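Uncharacterized protein (Bacteroides caccae, PDB 3NO2) is of unknown function but folds as a six-bladed beta-propeller, a scaffold that in other proteins serves binding or catalysis. Local coordinates at residues Ile207-Phe219 against Cys229-His243. Sequence-based numbering, arbitrary orientation. Where two conformers were deposited one is given.
Sequences IEGVQLFFVAQLF and CNWQGHDREAGKGKH
Phe213 is the bump of this contact, and the segment 232-243, with its short 3-10 turn at 238-240, folds into the hollow that receives it. The methyl of Ala238 sits over one face of its ring, 4.0 Å from CB to the centroid, in a CH-pi contact. At the far end the ring turns its edge onto the face of His243 in a T-shaped pair, CZ of Phe213 standing over the centre of the imidazole with the planes 64° apart. Asp235 OD2 approaches the rim near the ring plane, 3.4 Å from Phe213 CE1, while CG of Gln232 lies against CD2. Gln232 also ties the wall together, its NE2 donating to His243 O from above the carbonyl plane.

The inner end of the hollow is polar. With CG anti to the backbone N (chi1 -168°), Asn230 extends its amide beside the incoming chain and grips it at two points: OD1 accepts an almost straight bond from Phe213 N (2.8 Å, 176°), and ND2 donates to Gln211 O at 3.1 Å. The same ND2 also reaches Pro244 O, so the amide is fixed in rotation. Beyond it, strands 214-220 and 226-231, the innermost hairpin of a propeller blade, pair antiparallel through Phe214 with Trp231, and Ala216 N bonds to Cys229 O. Here a second fit forms: the edge of the Trp231 six-membered ring turns toward the face of the Phe214 ring, while CB of Phe214 meets the indole rim in plane, 3.7 Å from CE3 of Trp231. His234 completes the aromatic cluster and bonds both Asp184 and a bound citrate, probably from the crystallisation liquor.

At the outer margin, one water bridges Gln211 N and His243 ND1 and another joins Gln211 NE2 to Asp235 OD2. The chemistry thus implies a buried aromatic plug, aligned by a side-chain amide that mimics strand pairing and linked across its solvent-facing margin by two bridging waters.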
ATOM      1  N   ILE A 207      17.987  10.766  -2.515  1.00 16.99           N
ATOM      2  CA  ILE A 207      18.281   9.448  -1.889  1.00 17.70           C
ATOM      3  C   ILE A 207      19.588   8.950  -2.462  1.00 19.03           C
ATOM      4  O   ILE A 207      19.925   9.235  -3.603  1.00 23.05           O
ATOM      5  CB  ILE A 207      17.153   8.396  -2.170  1.00 20.33           C
ATOM      6  CG1 ILE A 207      15.861   8.812  -1.462  1.00 23.25           C
ATOM      7  CG2 ILE A 207      17.599   6.981  -1.694  1.00 19.37           C
ATOM      8  CD1 ILE A 207      14.622   7.921  -1.894  1.00 23.88           C
ATOM      9  N   GLU A 208      20.351   8.243  -1.651  0.50 14.37           N
ATOM     10  CA  GLU A 208      21.579   7.644  -2.110  0.50 13.96           C
ATOM     11  C   GLU A 208      21.401   6.136  -2.155  0.50 11.22           C
ATOM     12  O   GLU A 208      21.290   5.494  -1.111  0.50 12.07           O
ATOM     13  CB  GLU A 208      22.730   8.001  -1.169  0.50 14.72           C
ATOM     14  CG  GLU A 208      24.023   7.370  -1.610  0.50 15.73           C
ATOM     15  CD  GLU A 208      25.206   7.677  -0.700  0.50 16.43           C
ATOM     16  OE1 GLU A 208      25.376   8.872  -0.383  0.50 24.39           O
ATOM     17  OE2 GLU A 208      25.986   6.736  -0.358  0.50 11.43           O
ATOM     18  N   GLY A 209      21.335   5.585  -3.363  1.00 11.27           N
ATOM     19  CA  GLY A 209      21.443   4.164  -3.577  1.00 11.14           C
ATOM     20  C   GLY A 209      20.353   3.450  -4.331  1.00  9.96           C
ATOM     21  O   GLY A 209      20.319   2.218  -4.397  1.00 11.81           O
ATOM     22  N   VAL A 210      19.402   4.198  -4.920  1.00 10.73           N
ATOM     23  CA  VAL A 210      18.323   3.541  -5.652  1.00  9.57           C
ATOM     24  C   VAL A 210      17.734   4.466  -6.737  1.00 10.88           C
ATOM     25  O   VAL A 210      17.461   5.640  -6.475  1.00 12.83           O
ATOM     26  CB  VAL A 210      17.204   3.020  -4.718  1.00 10.85           C
ATOM     27  CG1 VAL A 210      16.623   4.128  -3.871  1.00 12.89           C
ATOM     28  CG2 VAL A 210      16.068   2.311  -5.481  1.00 10.08           C
ATOM     29  N   GLN A 211      17.556   3.930  -7.925  1.00 10.66           N
ATOM     30  CA  GLN A 211      16.718   4.569  -8.952  1.00  9.70           C
ATOM     31  C   GLN A 211      15.274   4.168  -8.595  1.00  9.21           C
ATOM     32  O   GLN A 211      14.958   2.968  -8.505  1.00 10.27           O
ATOM     33  CB  GLN A 211      17.059   4.064 -10.356  1.00 10.89           C
ATOM     34  CG  GLN A 211      16.113   4.665 -11.407  1.00 15.28           C
ATOM     35  CD  GLN A 211      16.369   4.195 -12.843  1.00 20.84           C
ATOM     36  OE1 GLN A 211      17.449   3.623 -13.155  1.00 19.04           O
ATOM     37  NE2 GLN A 211      15.400   4.448 -13.744  1.00 18.42           N
ATOM     38  N   LEU A 212      14.404   5.151  -8.434  1.00  8.18           N
ATOM     39  CA  LEU A 212      12.979   4.923  -8.149  1.00  8.17           C
ATOM     40  C   LEU A 212      12.212   4.723  -9.433  1.00  8.00           C
ATOM     41  O   LEU A 212      12.308   5.537 -10.360  1.00  8.32           O
ATOM     42  CB  LEU A 212      12.388   6.065  -7.360  1.00  7.93           C
ATOM     43  CG  LEU A 212      13.006   6.298  -5.957  1.00  8.91           C
ATOM     44  CD1 LEU A 212      12.457   7.572  -5.293  1.00 10.23           C
ATOM     45  CD2 LEU A 212      12.821   5.062  -5.035  1.00 10.01           C
ATOM     46  N   PHE A 213      11.503   3.595  -9.486  1.00  6.77           N
ATOM     47  CA  PHE A 213      10.617   3.247 -10.605  1.00  6.62           C
ATOM     48  C   PHE A 213       9.193   3.671 -10.223  1.00  6.99           C
ATOM     49  O   PHE A 213       8.954   4.869 -10.097  1.00  7.56           O
ATOM     50  CB  PHE A 213      10.800   1.767 -10.919  1.00  6.91           C
ATOM     51  CG  PHE A 213      12.149   1.475 -11.523  1.00  7.24           C
ATOM     52  CD1 PHE A 213      12.317   1.565 -12.898  1.00 13.39           C
ATOM     53  CD2 PHE A 213      13.255   1.257 -10.770  1.00  8.99           C
ATOM     54  CE1 PHE A 213      13.590   1.352 -13.485  1.00 16.71           C
ATOM     55  CE2 PHE A 213      14.495   1.045 -11.360  1.00 10.91           C
ATOM     56  CZ  PHE A 213      14.652   1.092 -12.681  1.00 14.09           C
ATOM     57  N   PHE A 214       8.274   2.733  -9.962  1.00  6.06           N
ATOM     58  CA  PHE A 214       6.941   3.120  -9.484  1.00  5.46           C
ATOM     59  C   PHE A 214       7.027   3.114  -7.978  1.00  6.36           C
ATOM     60  O   PHE A 214       7.246   2.063  -7.361  1.00  6.15           O
ATOM     61  CB  PHE A 214       5.913   2.100  -9.996  1.00  6.09           C
ATOM     62  CG  PHE A 214       4.493   2.345  -9.564  1.00  6.38           C
ATOM     63  CD1 PHE A 214       4.093   2.036  -8.282  1.00  6.86           C
ATOM     64  CD2 PHE A 214       3.575   2.881 -10.453  1.00  7.47           C
ATOM     65  CE1 PHE A 214       2.793   2.274  -7.886  1.00  6.49           C
ATOM     66  CE2 PHE A 214       2.275   3.091 -10.070  1.00  6.34           C
ATOM     67  CZ  PHE A 214       1.865   2.817  -8.805  1.00  6.68           C
ATOM     68  N   VAL A 215       6.847   4.265  -7.366  1.00  5.65           N
ATOM     69  CA  VAL A 215       6.939   4.411  -5.904  1.00  4.92           C
ATOM     70  C   VAL A 215       5.594   3.942  -5.343  1.00  5.30           C
ATOM     71  O   VAL A 215       4.567   4.632  -5.467  1.00  5.80           O
ATOM     72  CB  VAL A 215       7.327   5.798  -5.440  1.00  5.22           C
ATOM     73  CG1 VAL A 215       7.315   5.889  -3.906  1.00  7.20           C
ATOM     74  CG2 VAL A 215       8.682   6.176  -6.015  1.00  7.17           C
ATOM     75  N   ALA A 216       5.600   2.721  -4.804  1.00  5.21           N
ATOM     76  CA  ALA A 216       4.419   2.019  -4.253  1.00  5.11           C
ATOM     77  C   ALA A 216       4.417   2.257  -2.724  1.00  4.83           C
ATOM     78  O   ALA A 216       4.730   3.356  -2.245  1.00  5.91           O
ATOM     79  CB  ALA A 216       4.366   0.570  -4.707  1.00  5.80           C
ATOM     80  N   GLN A 217       4.094   1.267  -1.907  1.00  5.49           N
ATOM     81  CA  GLN A 217       3.872   1.565  -0.503  1.00  4.65           C
ATOM     82  C   GLN A 217       5.134   2.085   0.176  1.00  5.78           C
ATOM     83  O   GLN A 217       6.253   1.555  -0.016  1.00  5.40           O
ATOM     84  CB  GLN A 217       3.355   0.339   0.252  1.00  6.02           C
ATOM     85  CG  GLN A 217       2.812   0.659   1.642  1.00  5.71           C
ATOM     86  CD  GLN A 217       2.125  -0.514   2.303  1.00  5.25           C
ATOM     87  OE1 GLN A 217       1.901  -1.549   1.659  1.00  5.71           O
ATOM     88  NE2 GLN A 217       1.717  -0.345   3.566  1.00  6.41           N
ATOM     89  N   LEU A 218       4.908   3.065   1.043  1.00  6.08           N
ATOM     90  CA  LEU A 218       5.898   3.636   1.952  1.00  5.22           C
ATOM     91  C   LEU A 218       5.535   3.222   3.365  1.00  7.15           C
ATOM     92  O   LEU A 218       4.357   3.348   3.752  1.00  7.16           O
ATOM     93  CB  LEU A 218       5.851   5.158   1.830  1.00  6.69           C
ATOM     94  CG  LEU A 218       6.015   5.740   0.413  1.00  6.67           C
ATOM     95  CD1 LEU A 218       5.778   7.277   0.484  1.00  8.90           C
ATOM     96  CD2 LEU A 218       7.374   5.419  -0.164  1.00  8.55           C
ATOM     97  N   PHE A 219       6.510   2.756   4.152  1.00  7.14           N
ATOM     98  CA  PHE A 219       6.256   2.294   5.483  1.00  6.95           C
ATOM     99  C   PHE A 219       7.238   2.965   6.433  1.00  7.80           C
ATOM    100  O   PHE A 219       8.388   2.552   6.569  1.00  7.71           O
ATOM    101  CB  PHE A 219       6.320   0.758   5.603  1.00  7.33           C
ATOM    102  CG  PHE A 219       5.587   0.240   6.799  1.00 10.24           C
ATOM    103  CD1 PHE A 219       6.147   0.310   8.042  1.00 12.98           C
ATOM    104  CD2 PHE A 219       4.341  -0.294   6.638  1.00 10.88           C
ATOM    105  CE1 PHE A 219       5.408  -0.167   9.158  1.00 13.62           C
ATOM    106  CE2 PHE A 219       3.613  -0.743   7.751  1.00 15.19           C
ATOM    107  CZ  PHE A 219       4.158  -0.637   8.966  1.00 13.24           C
ATOM    108  N   CYS A 229       8.679   0.444  -1.411  1.00  4.89           N
ATOM    109  CA  CYS A 229       8.411  -0.601  -2.376  1.00  5.46           C
ATOM    110  C   CYS A 229       8.633  -0.010  -3.788  1.00  5.69           C
ATOM    111  O   CYS A 229       7.935   0.908  -4.198  1.00  7.01           O
ATOM    112  CB  CYS A 229       7.012  -1.161  -2.251  1.00  5.65           C
ATOM    113  SG  CYS A 229       6.662  -1.913  -0.642  1.00  6.18           S
ATOM    114  N   ASN A 230       9.672  -0.512  -4.452  1.00  5.26           N
ATOM    115  CA  ASN A 230      10.175   0.060  -5.698  1.00  5.40           C
ATOM    116  C   ASN A 230       9.766  -0.792  -6.884  1.00  5.77           C
ATOM    117  O   ASN A 230      10.531  -1.601  -7.391  1.00  5.74           O
ATOM    118  CB  ASN A 230      11.708   0.134  -5.602  1.00  5.12           C
ATOM    119  CG  ASN A 230      12.336   0.953  -6.698  1.00  7.05           C
ATOM    120  OD1 ASN A 230      11.694   1.853  -7.239  1.00  7.68           O
ATOM    121  ND2 ASN A 230      13.586   0.638  -7.080  1.00  7.03           N
ATOM    122  N   TRP A 231       8.500  -0.649  -7.290  1.00  5.86           N
ATOM    123  CA  TRP A 231       7.852  -1.602  -8.181  1.00  5.18           C
ATOM    124  C   TRP A 231       8.254  -1.311  -9.630  1.00  6.14           C
ATOM    125  O   TRP A 231       8.150  -0.165 -10.110  1.00  6.37           O
ATOM    126  CB  TRP A 231       6.332  -1.495  -7.964  1.00  5.51           C
ATOM    127  CG  TRP A 231       5.505  -2.523  -8.701  1.00  5.69           C
ATOM    128  CD1 TRP A 231       5.231  -3.803  -8.306  1.00  5.72           C
ATOM    129  CD2 TRP A 231       4.829  -2.359  -9.950  1.00  5.96           C
ATOM    130  NE1 TRP A 231       4.444  -4.430  -9.216  1.00  5.95           N
ATOM    131  CE2 TRP A 231       4.169  -3.570 -10.230  1.00  5.79           C
ATOM    132  CE3 TRP A 231       4.681  -1.297 -10.822  1.00  7.55           C
ATOM    133  CZ2 TRP A 231       3.392  -3.738 -11.356  1.00  7.77           C
ATOM    134  CZ3 TRP A 231       3.891  -1.479 -11.981  1.00  8.05           C
ATOM    135  CH2 TRP A 231       3.286  -2.670 -12.226  1.00  7.69           C
ATOM    136  N   GLN A 232       8.670  -2.350 -10.318  1.00  6.15           N
ATOM    137  CA  GLN A 232       9.342  -2.232 -11.603  1.00  6.49           C
ATOM    138  C   GLN A 232       8.499  -2.649 -12.812  1.00  8.36           C
ATOM    139  O   GLN A 232       9.028  -2.760 -13.927  1.00  9.82           O
ATOM    140  CB  GLN A 232      10.673  -2.986 -11.577  1.00  7.87           C
ATOM    141  CG  GLN A 232      11.633  -2.323 -10.544  1.00  8.34           C
ATOM    142  CD  GLN A 232      12.829  -3.150 -10.187  1.00  8.21           C
ATOM    143  OE1 GLN A 232      13.451  -3.771 -11.039  1.00  9.48           O
ATOM    144  NE2 GLN A 232      13.205  -3.106  -8.894  1.00  7.62           N
ATOM    145  N   GLY A 233       7.210  -2.793 -12.650  1.00  7.01           N
ATOM    146  CA  GLY A 233       6.364  -3.345 -13.720  1.00  7.75           C
ATOM    147  C   GLY A 233       6.026  -2.397 -14.843  1.00  8.63           C
ATOM    148  O   GLY A 233       5.402  -2.854 -15.822  1.00 11.09           O
ATOM    149  N   HIS A 234       6.397  -1.127 -14.769  1.00  8.00           N
ATOM    150  CA  HIS A 234       6.154  -0.194 -15.848  1.00  9.45           C
ATOM    151  C   HIS A 234       7.429   0.180 -16.577  1.00 13.46           C
ATOM    152  O   HIS A 234       7.380   1.060 -17.471  1.00 16.90           O
ATOM    153  CB  HIS A 234       5.457   1.089 -15.343  1.00  9.92           C
ATOM    154  CG  HIS A 234       4.024   0.916 -14.956  1.00  8.42           C
ATOM    155  ND1 HIS A 234       3.318   1.873 -14.270  1.00  9.22           N
ATOM    156  CD2 HIS A 234       3.168  -0.123 -15.139  1.00 10.17           C
ATOM    157  CE1 HIS A 234       2.076   1.448 -14.071  1.00 12.11           C
ATOM    158  NE2 HIS A 234       1.974   0.238 -14.567  1.00 10.79           N
ATOM    159  N   ASP A 235       8.563  -0.426 -16.258  1.00 12.47           N
ATOM    160  CA  ASP A 235       9.748  -0.071 -17.007  1.00 14.68           C
ATOM    161  C   ASP A 235      10.478  -1.314 -17.481  1.00 19.18           C
ATOM    162  O   ASP A 235      11.042  -2.030 -16.672  1.00 19.41           O
ATOM    163  CB  ASP A 235      10.593   0.888 -16.165  1.00 14.28           C
ATOM    164  CG  ASP A 235      11.755   1.507 -16.945  1.00 18.66           C
ATOM    165  OD1 ASP A 235      12.061   1.053 -18.068  1.00 20.16           O
ATOM    166  OD2 ASP A 235      12.358   2.435 -16.406  1.00 15.98           O
ATOM    167  N   ARG A 236      10.453  -1.496 -18.810  1.00 27.64           N
ATOM    168  CA  ARG A 236      11.153  -2.584 -19.526  1.00 29.48           C
ATOM    169  C   ARG A 236      12.664  -2.526 -19.350  1.00 31.49           C
ATOM    170  O   ARG A 236      13.350  -3.524 -19.566  1.00 37.44           O
ATOM    171  CB  ARG A 236      10.799  -2.576 -21.038  1.00 32.86           C
ATOM    172  N   GLU A 237      13.196  -1.363 -18.972  1.00 30.65           N
ATOM    173  CA  GLU A 237      14.631  -1.249 -18.673  1.00 30.33           C
ATOM    174  C   GLU A 237      15.029  -1.755 -17.304  1.00 29.68           C
ATOM    175  O   GLU A 237      16.203  -2.069 -17.096  1.00 27.24           O
ATOM    176  CB  GLU A 237      15.104   0.205 -18.824  1.00 34.13           C
ATOM    177  CG  GLU A 237      14.963   0.749 -20.241  1.00 42.56           C
ATOM    178  CD  GLU A 237      15.781  -0.052 -21.247  1.00 52.35           C
ATOM    179  OE1 GLU A 237      17.028  -0.035 -21.137  1.00 51.74           O
ATOM    180  OE2 GLU A 237      15.172  -0.705 -22.127  1.00 59.02           O
ATOM    181  N   ALA A 238      14.083  -1.841 -16.357  1.00 26.09           N
ATOM    182  CA  ALA A 238      14.412  -2.259 -15.007  1.00 23.46           C
ATOM    183  C   ALA A 238      14.974  -3.688 -14.951  1.00 24.48           C
ATOM    184  O   ALA A 238      15.930  -3.985 -14.196  1.00 20.52           O
ATOM    185  CB  ALA A 238      13.168  -2.131 -14.098  1.00 19.85           C
ATOM    186  N   GLY A 239      14.402  -4.567 -15.765  1.00 25.09           N
ATOM    187  CA  GLY A 239      14.852  -5.958 -15.829  1.00 25.11           C
ATOM    188  C   GLY A 239      16.260  -6.165 -16.360  1.00 25.05           C
ATOM    189  O   GLY A 239      16.851  -7.217 -16.142  1.00 29.73           O
ATOM    190  N   LYS A 240      16.795  -5.173 -17.055  1.00 25.73           N
ATOM    191  CA  LYS A 240      18.143  -5.251 -17.610  1.00 27.92           C
ATOM    192  C   LYS A 240      19.207  -4.937 -16.554  1.00 28.21           C
ATOM    193  O   LYS A 240      20.415  -5.175 -16.789  1.00 30.67           O
ATOM    194  CB  LYS A 240      18.276  -4.269 -18.774  1.00 28.16           C
ATOM    195  CG  LYS A 240      17.263  -4.551 -19.888  1.00 32.29           C
ATOM    196  CD  LYS A 240      17.478  -3.624 -21.070  1.00 41.67           C
ATOM    197  CE  LYS A 240      16.547  -4.013 -22.223  1.00 45.06           C
ATOM    198  NZ  LYS A 240      16.536  -2.985 -23.305  1.00 45.93           N
ATOM    199  N   GLY A 241      18.762  -4.383 -15.416  1.00 24.40           N
ATOM    200  CA  GLY A 241      19.656  -4.008 -14.318  1.00 21.64           C
ATOM    201  C   GLY A 241      19.342  -4.754 -13.035  1.00 16.76           C
ATOM    202  O   GLY A 241      18.510  -5.668 -13.009  1.00 19.10           O
ATOM    203  N   LYS A 242      20.069  -4.391 -11.983  1.00 16.13           N
ATOM    204  CA  LYS A 242      19.868  -4.920 -10.604  1.00 13.18           C
ATOM    205  C   LYS A 242      19.423  -3.756  -9.717  1.00 11.05           C
ATOM    206  O   LYS A 242      20.179  -3.167  -8.926  1.00 10.71           O
ATOM    207  CB  LYS A 242      21.127  -5.607 -10.073  1.00 16.12           C
ATOM    208  CG  LYS A 242      21.506  -6.832 -10.911  1.00 21.63           C
ATOM    209  CD  LYS A 242      22.900  -7.320 -10.566  1.00 26.16           C
ATOM    210  CE  LYS A 242      23.400  -8.343 -11.597  1.00 34.89           C
ATOM    211  NZ  LYS A 242      22.554  -9.549 -11.561  1.00 36.98           N
ATOM    212  N   HIS A 243      18.136  -3.440  -9.889  1.00  9.54           N
ATOM    213  CA  HIS A 243      17.466  -2.407  -9.129  1.00  8.45           C
ATOM    214  C   HIS A 243      16.639  -3.058  -8.034  1.00  6.78           C
ATOM    215  O   HIS A 243      15.906  -3.999  -8.302  1.00  8.09           O
ATOM    216  CB  HIS A 243      16.545  -1.617 -10.037  1.00  9.62           C
ATOM    217  CG  HIS A 243      17.270  -0.985 -11.175  1.00 10.16           C
ATOM    218  ND1 HIS A 243      18.095   0.091 -10.991  1.00 11.69           N
ATOM    219  CD2 HIS A 243      17.348  -1.323 -12.484  1.00 14.48           C
ATOM    220  CE1 HIS A 243      18.634   0.424 -12.158  1.00 14.07           C
ATOM    221  NE2 HIS A 243      18.191  -0.413 -13.074  1.00 13.89           N
TER
HETATM  222  O   HOH W   1      19.031   1.204  -8.514  1.00 11.40           O
HETATM  223  O   HOH W   2      14.916   3.515 -16.601  1.00 24.27           O